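Local coordinates for protein PBP5 (Haemophilus influenzae, PDB 3A3J) that removes the C-terminal D-alanine from cell-wall precursor peptides as a penicillin-binding serine D-alanyl-D-alanine carboxypeptidase of the S11 family, at residues A[55-60]-A[86-91]. Numbering follows the deposited sequence.
Sequences IHNTDM and VSVADL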
# COMPACT_ATOMS: atom_id res chain seq x y z
N ILE A 55 9.34 9.98 -17.57
CA ILE A 55 10.66 10.38 -17.17
C ILE A 55 11.39 9.05 -17.25
O ILE A 55 10.74 8.00 -17.37
CB ILE A 55 10.75 11.00 -15.72
CG1 ILE A 55 10.39 9.96 -14.63
CG2 ILE A 55 9.91 12.30 -15.58
CD1 ILE A 55 10.51 10.47 -13.15
N HIS A 56 12.71 9.12 -17.21
CA HIS A 56 13.56 7.94 -17.29
C HIS A 56 14.54 7.97 -16.16
O HIS A 56 14.87 9.03 -15.68
CB HIS A 56 14.25 7.88 -18.64
CG HIS A 56 13.31 7.48 -19.73
ND1 HIS A 56 12.43 8.37 -20.32
CD2 HIS A 56 13.05 6.26 -20.27
CE1 HIS A 56 11.66 7.72 -21.18
NE2 HIS A 56 12.02 6.44 -21.17
N ASN A 57 14.93 6.79 -15.66
CA ASN A 57 15.93 6.77 -14.59
C ASN A 57 17.23 7.47 -14.99
O ASN A 57 17.98 7.94 -14.15
CB ASN A 57 16.28 5.32 -14.22
CG ASN A 57 15.31 4.74 -13.27
OD1 ASN A 57 14.89 3.60 -13.42
ND2 ASN A 57 14.93 5.50 -12.30
N THR A 58 17.54 7.46 -16.27
CA THR A 58 18.75 8.10 -16.74
C THR A 58 18.59 9.62 -16.90
O THR A 58 19.58 10.31 -17.18
CB THR A 58 19.13 7.54 -18.05
OG1 THR A 58 17.91 7.41 -18.81
CG2 THR A 58 19.75 6.15 -17.82
N ASP A 59 17.41 10.18 -16.67
CA ASP A 59 17.40 11.64 -16.71
C ASP A 59 18.44 12.24 -15.74
O ASP A 59 18.51 11.85 -14.61
CB ASP A 59 16.02 12.19 -16.44
CG ASP A 59 15.01 11.67 -17.41
OD1 ASP A 59 15.41 11.20 -18.50
OD2 ASP A 59 13.82 11.75 -17.12
N MET A 60 19.23 13.19 -16.22
CA MET A 60 20.20 13.92 -15.39
C MET A 60 19.49 15.18 -15.00
O MET A 60 19.01 15.91 -15.89
CB MET A 60 21.47 14.22 -16.17
CG MET A 60 22.25 12.97 -16.55
SD MET A 60 22.51 11.88 -15.05
CE MET A 60 23.79 12.76 -14.15
N VAL A 86 22.41 15.11 -11.44
CA VAL A 86 22.14 13.85 -10.68
C VAL A 86 21.02 13.04 -11.32
O VAL A 86 19.95 13.58 -11.61
CB VAL A 86 21.75 14.18 -9.21
CG1 VAL A 86 21.57 12.90 -8.36
CG2 VAL A 86 22.81 15.01 -8.60
N SER A 87 21.23 11.73 -11.51
CA SER A 87 20.22 10.93 -12.19
C SER A 87 18.94 10.72 -11.36
O SER A 87 18.91 10.77 -10.12
CB SER A 87 20.78 9.57 -12.57
OG SER A 87 20.87 8.87 -11.34
N VAL A 88 17.85 10.54 -12.08
CA VAL A 88 16.58 10.27 -11.45
C VAL A 88 16.70 8.98 -10.60
O VAL A 88 16.22 8.95 -9.48
CB VAL A 88 15.50 10.13 -12.55
CG1 VAL A 88 14.33 9.32 -12.07
CG2 VAL A 88 15.03 11.53 -13.06
N ALA A 89 17.41 7.97 -11.09
CA ALA A 89 17.68 6.73 -10.27
C ALA A 89 18.29 7.10 -8.91
O ALA A 89 17.77 6.73 -7.86
CB ALA A 89 18.64 5.81 -11.01
N ASP A 90 19.34 7.93 -8.89
CA ASP A 90 19.93 8.29 -7.59
C ASP A 90 18.97 9.04 -6.78
O ASP A 90 18.87 8.81 -5.56
CB ASP A 90 21.22 9.15 -7.71
CG ASP A 90 22.44 8.30 -8.08
OD1 ASP A 90 22.36 7.11 -7.76
OD2 ASP A 90 23.46 8.78 -8.65
N LEU A 91 18.25 9.96 -7.41
CA LEU A 91 17.37 10.80 -6.61
C LEU A 91 16.28 9.98 -5.91
O LEU A 91 15.97 10.16 -4.78
CB LEU A 91 16.76 11.91 -7.47
CG LEU A 91 17.72 13.00 -8.03
CD1 LEU A 91 16.93 13.85 -9.00
CD2 LEU A 91 18.14 13.81 -6.81
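Met60 and Ser87 face each other as an antiparallel non-hydrogen-bonded pair, CA to CA 4.4 Å, and just before Met60 the type I turn from His56 to Asp59 lays two carbonyls against the first turn of helix 88-98. Ala89 N donates to Asn57 O at 3.1 Å, nearly straight and in the carbonyl plane on a lone pair. Val88 N reaches Asp59 O at 2.9 Å, nearly along the C=O axis but more bent at the hydrogen (141°), and the same oxygen also takes a CA-H...O contact from Ser87. Two amides of the first helical turn thus find acceptors in the loop, while Ser87, the N-cap residue, turns OG back to accept from Asp90 N at 3.0 Å. Strand 85-87, paired antiparallel with 60-62 and bonded through Val86 to Val61, runs directly into the capped helix in the D-alanyl-D-alanine carboxypeptidase domain, away from the catalytic residues. Val88 packs against the turn: CB lies 3.4 Å from His56 O, CG2 meets Asp59 CB, and CG1 touches Ile55 CD1 at 4.1 Å. Ile55 also packs on helices 38-51 and 101-112, and Val88 on His110 of the latter. Asp59 ties the turn together, its OD2 accepting from His56 N from above the carboxylate plane and bonding His110 NE2 as well. The carboxamide of Asn57 lies against Ala89, with ND2 3.6 Å from Ala89 CA. On the face of the pair that carries both side chains, the Met60 chain, bent at chi2 (-50°) and chi3 (-75°), folds over Ser87, where SD rests 3.8 Å from Ser87 CB and CE approaches the backbone nitrogens of Val86 and Ser87.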